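Local coordinates for protein toll (Drosophila melanogaster, PDB 4LXR) that serves as the cell-surface receptor for the cleaved cytokine Spätzle, switching on Toll signalling in embryonic dorsal-ventral patterning and antifungal innate immunity, at residues N243-L257 against H267-A281. Residues are numbered along the deposited sequence; the frame is centred on the assembly and turned at random.
With NAG (2-acetamido-2-deoxy-beta-D-glucopyranose), chain J.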
loop_
_atom_site.group_PDB
_atom_site.type_symbol
_atom_site.label_atom_id
_atom_site.label_comp_id
_atom_site.label_asym_id
_atom_site.label_seq_id
_atom_site.Cartn_x
_atom_site.Cartn_y
_atom_site.Cartn_z
ATOM N N ASN A 243 -43.035 -8.035 2.298
ATOM C CA ASN A 243 -42.004 -8.671 3.109
ATOM C C ASN A 243 -40.573 -8.482 2.583
ATOM O O ASN A 243 -39.624 -9.071 3.112
ATOM C CB ASN A 243 -42.321 -10.162 3.280
ATOM C CG ASN A 243 -43.535 -10.399 4.164
ATOM O OD1 ASN A 243 -43.715 -9.719 5.170
ATOM N ND2 ASN A 243 -44.376 -11.359 3.782
ATOM N N VAL A 244 -40.413 -7.676 1.538
ATOM C CA VAL A 244 -39.086 -7.496 0.948
ATOM C C VAL A 244 -38.099 -6.862 1.951
ATOM O O VAL A 244 -38.451 -5.955 2.700
ATOM C CB VAL A 244 -39.144 -6.709 -0.384
ATOM C CG1 VAL A 244 -39.428 -5.202 -0.155
ATOM C CG2 VAL A 244 -37.866 -6.913 -1.167
ATOM N N THR A 245 -36.885 -7.396 2.006
ATOM C CA THR A 245 -35.853 -6.868 2.894
ATOM C C THR A 245 -34.660 -6.253 2.148
ATOM O O THR A 245 -33.903 -5.466 2.720
ATOM C CB THR A 245 -35.324 -7.952 3.831
ATOM O OG1 THR A 245 -34.569 -8.904 3.068
ATOM C CG2 THR A 245 -36.494 -8.659 4.567
ATOM N N ASP A 246 -34.457 -6.636 0.892
ATOM C CA ASP A 246 -33.335 -6.094 0.117
ATOM C C ASP A 246 -33.815 -5.650 -1.259
ATOM O O ASP A 246 -34.434 -6.421 -1.996
ATOM C CB ASP A 246 -32.192 -7.113 -0.069
ATOM C CG ASP A 246 -31.462 -7.453 1.239
ATOM O OD1 ASP A 246 -32.126 -7.799 2.241
ATOM O OD2 ASP A 246 -30.207 -7.379 1.264
ATOM N N ILE A 247 -33.507 -4.403 -1.599
ATOM C CA ILE A 247 -33.835 -3.860 -2.891
ATOM C C ILE A 247 -32.603 -3.252 -3.537
ATOM O O ILE A 247 -31.898 -2.442 -2.919
ATOM C CB ILE A 247 -34.948 -2.805 -2.775
ATOM C CG1 ILE A 247 -36.266 -3.474 -2.370
ATOM C CG2 ILE A 247 -35.115 -2.090 -4.083
ATOM C CD1 ILE A 247 -37.430 -2.486 -2.108
ATOM N N ASN A 248 -32.330 -3.653 -4.777
ATOM C CA ASN A 248 -31.233 -3.057 -5.521
ATOM C C ASN A 248 -31.713 -2.303 -6.760
ATOM O O ASN A 248 -32.215 -2.909 -7.703
ATOM C CB ASN A 248 -30.157 -4.089 -5.883
ATOM C CG ASN A 248 -28.863 -3.431 -6.390
ATOM O OD1 ASN A 248 -28.781 -2.214 -6.501
ATOM N ND2 ASN A 248 -27.852 -4.238 -6.673
ATOM N N LEU A 249 -31.523 -0.980 -6.743
ATOM C CA LEU A 249 -31.946 -0.101 -7.815
ATOM C C LEU A 249 -30.762 0.508 -8.564
ATOM O O LEU A 249 -30.946 1.478 -9.307
ATOM C CB LEU A 249 -32.766 1.052 -7.247
ATOM C CG LEU A 249 -34.016 0.714 -6.426
ATOM C CD1 LEU A 249 -34.704 1.995 -5.930
ATOM C CD2 LEU A 249 -34.983 -0.128 -7.246
ATOM N N SER A 250 -29.565 -0.054 -8.372
ATOM C CA SER A 250 -28.329 0.556 -8.870
ATOM C C SER A 250 -28.244 0.619 -10.399
ATOM O O SER A 250 -29.005 -0.028 -11.113
ATOM C CB SER A 250 -27.087 -0.177 -8.326
ATOM O OG SER A 250 -27.036 -0.164 -6.911
ATOM N N ALA A 251 -27.299 1.418 -10.881
ATOM C CA ALA A 251 -26.941 1.464 -12.287
ATOM C C ALA A 251 -28.140 1.700 -13.194
ATOM O O ALA A 251 -28.229 1.138 -14.274
ATOM C CB ALA A 251 -26.176 0.193 -12.690
ATOM N N ASN A 252 -29.066 2.532 -12.740
ATOM C CA ASN A 252 -30.191 2.927 -13.560
ATOM C C ASN A 252 -30.089 4.403 -13.961
ATOM O O ASN A 252 -29.016 5.008 -13.861
ATOM C CB ASN A 252 -31.523 2.587 -12.866
ATOM C CG ASN A 252 -31.860 1.101 -12.965
ATOM O OD1 ASN A 252 -32.007 0.568 -14.069
ATOM N ND2 ASN A 252 -31.949 0.420 -11.822
ATOM N N LEU A 253 -31.193 4.978 -14.418
ATOM C CA LEU A 253 -31.156 6.299 -15.032
ATOM C C LEU A 253 -32.089 7.301 -14.346
ATOM O O LEU A 253 -32.705 8.134 -15.020
ATOM C CB LEU A 253 -31.529 6.185 -16.518
ATOM C CG LEU A 253 -30.657 5.254 -17.371
ATOM C CD1 LEU A 253 -31.285 4.990 -18.731
ATOM C CD2 LEU A 253 -29.281 5.857 -17.547
ATOM N N PHE A 254 -32.206 7.231 -13.020
ATOM C CA PHE A 254 -33.162 8.099 -12.315
ATOM C C PHE A 254 -32.717 9.551 -12.284
ATOM O O PHE A 254 -31.550 9.844 -12.002
ATOM C CB PHE A 254 -33.376 7.639 -10.872
ATOM C CG PHE A 254 -33.898 6.237 -10.753
ATOM C CD1 PHE A 254 -35.245 5.955 -11.004
ATOM C CD2 PHE A 254 -33.055 5.205 -10.388
ATOM C CE1 PHE A 254 -35.739 4.666 -10.893
ATOM C CE2 PHE A 254 -33.542 3.902 -10.268
ATOM C CZ PHE A 254 -34.881 3.636 -10.521
ATOM N N ARG A 255 -33.645 10.469 -12.549
ATOM C CA ARG A 255 -33.362 11.880 -12.297
ATOM C C ARG A 255 -34.100 12.362 -11.050
ATOM O O ARG A 255 -33.793 13.431 -10.507
ATOM C CB ARG A 255 -33.661 12.741 -13.528
ATOM C CG ARG A 255 -32.918 12.242 -14.769
ATOM C CD ARG A 255 -32.879 13.274 -15.870
ATOM N NE ARG A 255 -31.502 13.679 -16.139
ATOM C CZ ARG A 255 -30.775 13.226 -17.156
ATOM N NH1 ARG A 255 -31.302 12.356 -18.017
ATOM N NH2 ARG A 255 -29.522 13.648 -17.313
ATOM N N SER A 256 -35.056 11.546 -10.599
ATOM C CA SER A 256 -35.751 11.739 -9.325
ATOM C C SER A 256 -36.376 10.409 -8.899
ATOM O O SER A 256 -36.516 9.491 -9.706
ATOM C CB SER A 256 -36.830 12.811 -9.456
ATOM O OG SER A 256 -37.862 12.369 -10.318
ATOM N N LEU A 257 -36.725 10.288 -7.626
ATOM C CA LEU A 257 -37.488 9.138 -7.157
ATOM C C LEU A 257 -38.720 9.716 -6.484
ATOM O O LEU A 257 -38.639 10.792 -5.882
ATOM C CB LEU A 257 -36.682 8.295 -6.165
ATOM C CG LEU A 257 -35.496 7.428 -6.587
ATOM C CD1 LEU A 257 -34.919 6.746 -5.351
ATOM C CD2 LEU A 257 -35.864 6.363 -7.609
ATOM N N HIS A 267 -40.236 -3.836 6.065
ATOM C CA HIS A 267 -39.309 -4.835 6.548
ATOM C C HIS A 267 -37.962 -4.658 5.878
ATOM O O HIS A 267 -37.088 -5.517 6.000
ATOM C CB HIS A 267 -39.868 -6.243 6.319
ATOM C CG HIS A 267 -41.009 -6.568 7.227
ATOM N ND1 HIS A 267 -40.846 -6.708 8.588
ATOM C CD2 HIS A 267 -42.332 -6.733 6.986
ATOM C CE1 HIS A 267 -42.016 -6.966 9.146
ATOM N NE2 HIS A 267 -42.933 -6.986 8.196
ATOM N N LEU A 268 -37.809 -3.544 5.163
ATOM C CA LEU A 268 -36.557 -3.257 4.457
ATOM C C LEU A 268 -35.385 -3.319 5.422
ATOM O O LEU A 268 -35.435 -2.761 6.519
ATOM C CB LEU A 268 -36.582 -1.876 3.798
ATOM C CG LEU A 268 -37.288 -1.697 2.455
ATOM C CD1 LEU A 268 -37.217 -0.234 2.014
ATOM C CD2 LEU A 268 -36.667 -2.610 1.411
ATOM N N ASN A 269 -34.346 -4.024 5.009
ATOM C CA ASN A 269 -33.128 -4.131 5.782
ATOM C C ASN A 269 -31.939 -3.465 5.066
ATOM O O ASN A 269 -31.019 -2.967 5.704
ATOM C CB ASN A 269 -32.836 -5.616 6.081
ATOM C CG ASN A 269 -31.509 -5.820 6.779
ATOM O OD1 ASN A 269 -30.536 -6.249 6.159
ATOM N ND2 ASN A 269 -31.454 -5.496 8.075
ATOM N N GLU A 270 -31.969 -3.459 3.737
ATOM C CA GLU A 270 -30.870 -2.899 2.951
ATOM C C GLU A 270 -31.406 -2.374 1.629
ATOM O O GLU A 270 -32.166 -3.067 0.947
ATOM C CB GLU A 270 -29.758 -3.944 2.699
ATOM C CG GLU A 270 -28.722 -3.529 1.626
ATOM C CD GLU A 270 -27.357 -4.234 1.755
ATOM O OE1 GLU A 270 -26.402 -3.828 1.050
ATOM O OE2 GLU A 270 -27.227 -5.182 2.557
ATOM N N VAL A 271 -31.043 -1.137 1.288
ATOM C CA VAL A 271 -31.325 -0.583 -0.039
ATOM C C VAL A 271 -30.025 -0.095 -0.683
ATOM O O VAL A 271 -29.209 0.563 -0.024
ATOM C CB VAL A 271 -32.371 0.567 0.009
ATOM C CG1 VAL A 271 -32.595 1.135 -1.383
ATOM C CG2 VAL A 271 -33.709 0.069 0.611
ATOM N N ARG A 272 -29.835 -0.447 -1.956
ATOM C CA ARG A 272 -28.700 -0.000 -2.758
ATOM C C ARG A 272 -29.171 0.830 -3.944
ATOM O O ARG A 272 -29.954 0.354 -4.781
ATOM C CB ARG A 272 -27.909 -1.197 -3.279
ATOM C CG ARG A 272 -27.139 -1.964 -2.230
ATOM C CD ARG A 272 -26.695 -3.316 -2.787
ATOM N NE ARG A 272 -26.091 -4.152 -1.752
ATOM C CZ ARG A 272 -25.370 -5.238 -2.006
ATOM N NH1 ARG A 272 -25.164 -5.605 -3.268
ATOM N NH2 ARG A 272 -24.866 -5.952 -1.005
ATOM N N LEU A 273 -28.717 2.079 -4.005
ATOM C CA LEU A 273 -28.860 2.877 -5.209
ATOM C C LEU A 273 -27.482 3.437 -5.550
ATOM O O LEU A 273 -27.179 4.593 -5.253
ATOM C CB LEU A 273 -29.904 4.000 -5.048
ATOM C CG LEU A 273 -30.431 4.546 -6.387
ATOM C CD1 LEU A 273 -31.855 5.057 -6.291
ATOM C CD2 LEU A 273 -29.544 5.627 -6.979
ATOM N N MET A 274 -26.663 2.606 -6.185
ATOM C CA MET A 274 -25.270 2.928 -6.480
ATOM C C MET A 274 -25.081 3.164 -7.970
ATOM O O MET A 274 -25.758 2.550 -8.781
ATOM C CB MET A 274 -24.382 1.766 -6.017
ATOM C CG MET A 274 -24.581 1.403 -4.536
ATOM S SD MET A 274 -23.988 -0.240 -4.151
ATOM C CE MET A 274 -22.224 -0.017 -4.466
ATOM N N ASN A 275 -24.158 4.053 -8.330
ATOM C CA ASN A 275 -23.785 4.240 -9.729
ATOM C C ASN A 275 -24.964 4.515 -10.651
ATOM O O ASN A 275 -25.082 3.947 -11.739
ATOM C CB ASN A 275 -22.983 3.047 -10.230
ATOM C CG ASN A 275 -21.694 2.884 -9.480
ATOM O OD1 ASN A 275 -20.878 3.817 -9.419
ATOM N ND2 ASN A 275 -21.501 1.711 -8.877
ATOM N N ASN A 276 -25.850 5.386 -10.203
ATOM C CA ASN A 276 -26.856 5.903 -11.089
ATOM C C ASN A 276 -26.106 6.551 -12.267
ATOM O O ASN A 276 -25.066 7.187 -12.078
ATOM C CB ASN A 276 -27.708 6.903 -10.322
ATOM C CG ASN A 276 -29.017 7.213 -11.013
ATOM O OD1 ASN A 276 -29.921 6.378 -11.065
ATOM N ND2 ASN A 276 -29.137 8.429 -11.522
ATOM N N ARG A 277 -26.614 6.365 -13.481
ATOM C CA ARG A 277 -25.858 6.708 -14.683
ATOM C C ARG A 277 -26.101 8.135 -15.140
ATOM O O ARG A 277 -25.502 8.587 -16.109
ATOM C CB ARG A 277 -26.159 5.716 -15.815
ATOM C CG ARG A 277 -25.872 4.244 -15.457
ATOM C CD ARG A 277 -24.404 4.004 -15.052
ATOM N NE ARG A 277 -24.126 2.578 -14.867
ATOM C CZ ARG A 277 -23.020 2.071 -14.331
ATOM N NH1 ARG A 277 -22.043 2.865 -13.901
ATOM N NH2 ARG A 277 -22.891 0.753 -14.221
ATOM N N VAL A 278 -26.987 8.840 -14.446
ATOM C CA VAL A 278 -27.177 10.275 -14.663
ATOM C C VAL A 278 -27.160 10.973 -13.304
ATOM O O VAL A 278 -27.222 10.318 -12.274
ATOM C CB VAL A 278 -28.503 10.616 -15.438
ATOM C CG1 VAL A 278 -28.424 10.154 -16.882
ATOM C CG2 VAL A 278 -29.730 10.037 -14.727
ATOM N N PRO A 279 -27.037 12.302 -13.293
ATOM C CA PRO A 279 -27.150 12.974 -11.995
ATOM C C PRO A 279 -28.545 12.854 -11.384
ATOM O O PRO A 279 -29.554 13.122 -12.033
ATOM C CB PRO A 279 -26.849 14.441 -12.332
ATOM C CG PRO A 279 -25.991 14.372 -13.553
ATOM C CD PRO A 279 -26.504 13.197 -14.337
ATOM N N LEU A 280 -28.579 12.442 -10.126
ATOM C CA LEU A 280 -29.802 12.432 -9.343
ATOM C C LEU A 280 -29.588 13.464 -8.235
ATOM O O LEU A 280 -28.841 13.221 -7.290
ATOM C CB LEU A 280 -30.027 11.028 -8.757
ATOM C CG LEU A 280 -31.092 10.822 -7.681
ATOM C CD1 LEU A 280 -32.445 11.220 -8.216
ATOM C CD2 LEU A 280 -31.101 9.377 -7.214
ATOM N N ALA A 281 -30.238 14.617 -8.366
ATOM C CA ALA A 281 -29.913 15.786 -7.556
ATOM C C ALA A 281 -30.144 15.576 -6.065
ATOM O O ALA A 281 -29.318 15.978 -5.243
ATOM C CB ALA A 281 -30.673 17.000 -8.050
HETATM C C1 NAG J . -45.589 -11.380 4.565
HETATM C C2 NAG J . -45.615 -11.902 5.998
HETATM C C3 NAG J . -47.049 -12.125 6.454
HETATM C C4 NAG J . -47.815 -10.813 6.337
HETATM C C5 NAG J . -47.741 -10.298 4.899
HETATM C C6 NAG J . -48.394 -8.947 4.723
HETATM C C7 NAG J . -43.729 -13.145 6.915
HETATM C C8 NAG J . -42.999 -14.451 6.966
HETATM N N2 NAG J . -44.818 -13.111 6.143
HETATM O O3 NAG J . -47.057 -12.588 7.800
HETATM O O4 NAG J . -49.175 -10.971 6.732
HETATM O O5 NAG J . -46.370 -10.157 4.484
HETATM O O6 NAG J . -48.859 -8.770 3.392
HETATM O O7 NAG J . -43.348 -12.163 7.548
HETATM O O HOH W 1 -40.936 -4.771 3.504
HETATM O O HOH W 2 -30.687 -8.535 4.305
HETATM O O HOH W 3 -24.975 -4.329 -6.047
HETATM O O HOH W 4 -29.246 3.764 -10.357
HETATM O O HOH W 5 -31.909 15.155 -10.735
HETATM O O HOH W 6 -29.886 14.681 -14.046
#
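Asn276 clasps the backbone of Phe254 in the preceding repeat with both ends of its amide. Its OD1 takes Phe254 N on an in-plane lone pair (3.1 Å), and its ND2 gives to Phe254 O at 2.8 Å and, within its own turn, to Val278 O. With CG swung opposite the backbone N (chi1 -164°), the amide plane runs nearly parallel to the Phe254 ring (14°), with OD1 at the ring edge. A water joins OD1 to Leu249 O and Asn252 N. Were an alanine here, Phe254 N and O, Val278 O and the bridging water would probably each lose a partner, loosening the turn. Nearer the strands, Ser250 OG accepts from Met274 N (2.9 Å) while donating to Asn248 OD1, which also receives Ser250 N in an Asx turn. Strands 246-248 and 270-273 pair in parallel; inward, Leu273 CD1 packs on Leu257 CD1 (3.6 Å). On the face of Asp246 and Asn248, Arg272 NE salt-bridges Glu270 OE1 (2.8 Å); in the turn beyond, Arg277 NH1 hydrogen-bonds Phe60 O of a Spätzle chain. Asn276 thus holds the consensus asparagine position of the LxxLxLxxNxL repeat in the Toll ectodomain solenoid, Spätzle touching strand face and turns.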